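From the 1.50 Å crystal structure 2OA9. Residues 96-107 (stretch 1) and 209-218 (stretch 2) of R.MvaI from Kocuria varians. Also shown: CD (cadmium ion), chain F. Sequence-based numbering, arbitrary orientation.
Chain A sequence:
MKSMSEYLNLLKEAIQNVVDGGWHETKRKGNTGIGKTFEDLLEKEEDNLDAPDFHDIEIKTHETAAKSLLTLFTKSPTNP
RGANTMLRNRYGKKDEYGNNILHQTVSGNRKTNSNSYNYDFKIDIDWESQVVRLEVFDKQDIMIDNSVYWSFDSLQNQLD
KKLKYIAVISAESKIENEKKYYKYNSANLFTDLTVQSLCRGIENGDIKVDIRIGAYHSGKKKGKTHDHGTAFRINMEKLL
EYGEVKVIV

Stretch 1, residues 96-107: EYGNNILHQTVS
Stretch 2 (209-218) VDIRIGAYHS

Antiparallel strands satisfy backbone polar groups in alternate pairs, as 100-106 and 209-215 of R.MvaI illustrate. Their axes, N-to-C directions at 168°, approach to 4.6 Å with extended backbones (phi/psi -139/110 at L102). Hydrogen-bonded pairs L102-I213, Q104-I211 and V106-V209 (CA-CA 5.2, 5.3 and 5.1 Å) each close two bonds: L102 N to I213 O 2.9 Å, I213 N to L102 O 2.8 Å; Q104 N to I211 O 2.8 Å, I211 N to Q104 O 2.9 Å; V106 N to V209 O 2.8 Å, V209 N to V106 O 2.9 Å. Their side chains share one face, where I211 (m, t) places CD1 3.8 Å from V106 CG2 and CG2 4.0 Å from L102 CD2 (t, p).

Side chains of the intervening non-hydrogen-bonded pairs, H103-R212 (CA-CA 4.3 Å) and T105-D210, lie on the other face, H103, D210 and R212 at chi1 t, T105 at m. Cadmium binds H103 NE2, D210 OD1 and D210 OD2, each 2.3 Å from CD, plus three waters; D210 OD2 also accepts from a further water (2.7 Å). One metal-bound water hydrogen-bonds T105 OG1 (2.8 Å); another accepts from R212 NE (3.1 Å). R212 CG covers the H103 ring face, 3.7 Å from its centroid. Elsewhere, a water accepts from N99 ND2 (3.0 Å) and donates to A215 O (2.8 Å).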

# COMPACT_ATOMS: atom_id res chain seq x y z
N GLU A 96 15.92 -12.89 -20.42
CA GLU A 96 16.15 -13.00 -21.88
C GLU A 96 17.62 -12.85 -22.22
O GLU A 96 18.16 -13.54 -23.10
CB GLU A 96 15.43 -11.90 -22.70
CG GLU A 96 13.97 -11.65 -22.46
CD GLU A 96 13.70 -10.39 -21.63
OE1 GLU A 96 13.13 -9.40 -22.17
OE2 GLU A 96 14.02 -10.38 -20.43
N TYR A 97 18.23 -11.85 -21.57
CA TYR A 97 19.55 -11.33 -21.90
C TYR A 97 20.73 -11.88 -21.11
O TYR A 97 21.83 -11.37 -21.24
CB TYR A 97 19.54 -9.80 -21.72
CG TYR A 97 18.45 -9.12 -22.49
CD1 TYR A 97 17.33 -8.62 -21.85
CD2 TYR A 97 18.54 -8.99 -23.89
CE1 TYR A 97 16.31 -8.00 -22.56
CE2 TYR A 97 17.54 -8.39 -24.59
CZ TYR A 97 16.42 -7.88 -23.94
OH TYR A 97 15.42 -7.28 -24.66
N GLY A 98 20.55 -12.89 -20.26
CA GLY A 98 21.66 -13.46 -19.51
C GLY A 98 21.97 -12.76 -18.17
O GLY A 98 22.97 -13.03 -17.51
N ASN A 99 21.09 -11.84 -17.80
CA ASN A 99 21.22 -11.08 -16.56
C ASN A 99 20.29 -11.62 -15.50
O ASN A 99 19.13 -11.90 -15.76
CB ASN A 99 20.89 -9.61 -16.81
CG ASN A 99 21.82 -8.99 -17.85
OD1 ASN A 99 23.02 -9.31 -17.86
ND2 ASN A 99 21.29 -8.14 -18.74
N ASN A 100 20.79 -11.74 -14.29
CA ASN A 100 19.93 -12.20 -13.23
C ASN A 100 18.86 -11.19 -12.76
O ASN A 100 19.14 -10.01 -12.59
CB ASN A 100 20.75 -12.70 -12.03
CG ASN A 100 21.01 -14.20 -12.13
OD1 ASN A 100 21.19 -14.73 -13.23
ND2 ASN A 100 21.01 -14.89 -11.00
N ILE A 101 17.66 -11.70 -12.50
CA ILE A 101 16.55 -10.91 -12.01
C ILE A 101 15.87 -11.69 -10.90
O ILE A 101 15.98 -12.94 -10.82
CB ILE A 101 15.57 -10.48 -13.11
CG1 ILE A 101 14.94 -11.70 -13.76
CG2 ILE A 101 16.30 -9.61 -14.12
N LEU A 102 15.18 -10.97 -10.03
CA LEU A 102 14.37 -11.59 -8.99
C LEU A 102 13.05 -10.85 -8.84
O LEU A 102 13.04 -9.72 -8.37
CB LEU A 102 15.12 -11.65 -7.64
CG LEU A 102 14.41 -12.25 -6.43
CD1 LEU A 102 14.10 -13.73 -6.65
CD2 LEU A 102 15.26 -12.05 -5.20
N HIS A 103 11.98 -11.50 -9.25
CA HIS A 103 10.63 -10.95 -9.11
C HIS A 103 9.84 -11.99 -8.32
O HIS A 103 9.46 -13.00 -8.87
CB HIS A 103 9.96 -10.68 -10.46
CG HIS A 103 8.74 -9.83 -10.35
ND1 HIS A 103 8.00 -9.42 -11.44
CD2 HIS A 103 8.16 -9.27 -9.26
CE1 HIS A 103 7.02 -8.63 -11.01
NE2 HIS A 103 7.06 -8.57 -9.71
N GLN A 104 9.49 -11.68 -7.08
CA GLN A 104 8.77 -12.62 -6.20
C GLN A 104 8.01 -11.89 -5.13
O GLN A 104 8.56 -11.01 -4.48
CB GLN A 104 9.78 -13.57 -5.55
CG GLN A 104 9.25 -14.61 -4.63
CD GLN A 104 8.41 -15.59 -5.35
OE1 GLN A 104 8.88 -16.25 -6.31
NE2 GLN A 104 7.14 -15.67 -4.97
N THR A 105 6.75 -12.24 -4.95
CA THR A 105 5.96 -11.78 -3.82
C THR A 105 6.19 -12.69 -2.60
O THR A 105 6.06 -13.92 -2.68
CB THR A 105 4.51 -11.79 -4.18
OG1 THR A 105 4.25 -10.91 -5.25
CG2 THR A 105 3.65 -11.23 -3.04
N VAL A 106 6.56 -12.11 -1.48
CA VAL A 106 6.91 -12.87 -0.29
C VAL A 106 5.98 -12.47 0.85
O VAL A 106 5.64 -11.30 0.98
CB VAL A 106 8.38 -12.60 0.15
CG1 VAL A 106 8.78 -13.56 1.21
CG2 VAL A 106 9.34 -12.71 -1.03
N SER A 107 5.56 -13.42 1.67
CA SER A 107 4.78 -13.05 2.83
C SER A 107 5.43 -13.57 4.10
O SER A 107 6.47 -14.24 4.03
CB SER A 107 3.38 -13.57 2.64
OG SER A 107 3.27 -14.91 3.07
N VAL A 209 5.38 -8.45 0.59
CA VAL A 209 6.61 -7.76 0.22
C VAL A 209 6.94 -8.23 -1.20
O VAL A 209 7.29 -9.39 -1.41
CB VAL A 209 7.71 -8.15 1.22
CG1 VAL A 209 9.01 -7.53 0.87
CG2 VAL A 209 7.28 -7.73 2.65
N ASP A 210 6.75 -7.34 -2.17
CA ASP A 210 6.90 -7.64 -3.60
C ASP A 210 8.29 -7.21 -4.07
O ASP A 210 8.56 -6.03 -4.27
CB ASP A 210 5.80 -6.87 -4.37
CG ASP A 210 5.63 -7.27 -5.78
OD1 ASP A 210 6.63 -7.42 -6.49
OD2 ASP A 210 4.50 -7.35 -6.31
N ILE A 211 9.18 -8.18 -4.16
CA ILE A 211 10.57 -7.95 -4.61
C ILE A 211 10.55 -7.96 -6.11
O ILE A 211 10.13 -8.93 -6.72
CB ILE A 211 11.45 -9.03 -4.05
CG1 ILE A 211 11.40 -9.01 -2.53
CG2 ILE A 211 12.88 -8.89 -4.61
CD1 ILE A 211 12.11 -10.19 -1.89
N ARG A 212 11.03 -6.88 -6.72
CA ARG A 212 11.03 -6.75 -8.19
C ARG A 212 12.34 -6.10 -8.57
O ARG A 212 12.43 -4.89 -8.83
CB ARG A 212 9.81 -5.95 -8.64
CG ARG A 212 9.58 -5.88 -10.13
CD ARG A 212 8.65 -4.73 -10.52
NE ARG A 212 7.37 -5.17 -11.05
CZ ARG A 212 7.01 -5.15 -12.35
NH1 ARG A 212 7.84 -4.77 -13.32
NH2 ARG A 212 5.80 -5.55 -12.68
N ILE A 213 13.37 -6.91 -8.61
CA ILE A 213 14.72 -6.45 -8.87
C ILE A 213 15.12 -6.90 -10.28
O ILE A 213 15.32 -8.09 -10.54
CB ILE A 213 15.71 -7.00 -7.89
CG1 ILE A 213 15.22 -6.88 -6.47
CG2 ILE A 213 17.04 -6.26 -8.06
CD1 ILE A 213 16.04 -7.60 -5.44
N GLY A 214 15.28 -5.94 -11.16
CA GLY A 214 15.65 -6.23 -12.52
C GLY A 214 17.09 -5.88 -12.80
O GLY A 214 17.88 -5.58 -11.93
N ALA A 215 17.40 -5.93 -14.09
CA ALA A 215 18.71 -5.56 -14.60
C ALA A 215 18.57 -4.78 -15.90
O ALA A 215 17.77 -5.12 -16.77
CB ALA A 215 19.58 -6.83 -14.83
N TYR A 216 19.37 -3.75 -16.05
CA TYR A 216 19.41 -3.00 -17.31
C TYR A 216 19.90 -3.92 -18.43
O TYR A 216 20.82 -4.71 -18.23
CB TYR A 216 20.30 -1.77 -17.17
CG TYR A 216 19.70 -0.71 -16.27
CD1 TYR A 216 18.57 -0.00 -16.65
CD2 TYR A 216 20.23 -0.47 -15.00
CE1 TYR A 216 18.01 0.98 -15.81
CE2 TYR A 216 19.67 0.51 -14.16
CZ TYR A 216 18.57 1.22 -14.57
OH TYR A 216 17.99 2.19 -13.76
N HIS A 217 19.28 -3.86 -19.60
CA HIS A 217 19.74 -4.73 -20.69
C HIS A 217 20.77 -4.07 -21.60
O HIS A 217 21.51 -4.78 -22.26
CB HIS A 217 18.59 -5.33 -21.49
CG HIS A 217 17.65 -4.32 -22.03
ND1 HIS A 217 16.50 -3.95 -21.37
CD2 HIS A 217 17.68 -3.61 -23.19
CE1 HIS A 217 15.86 -3.04 -22.10
NE2 HIS A 217 16.56 -2.82 -23.21
N SER A 218 20.85 -2.74 -21.59
CA SER A 218 21.74 -2.01 -22.50
C SER A 218 22.36 -0.74 -21.89
O SER A 218 21.94 -0.26 -20.80
CB SER A 218 20.96 -1.59 -23.74
OG SER A 218 19.88 -0.75 -23.38
CD CD F . 5.36 -7.93 -8.35
O HOH W 1 18.43 -7.32 -18.43
O HOH W 2 2.26 -8.53 -5.47
O HOH W 3 5.71 -10.11 -7.51
O HOH W 4 5.12 -5.68 -8.99
O HOH W 5 3.37 -8.37 -9.27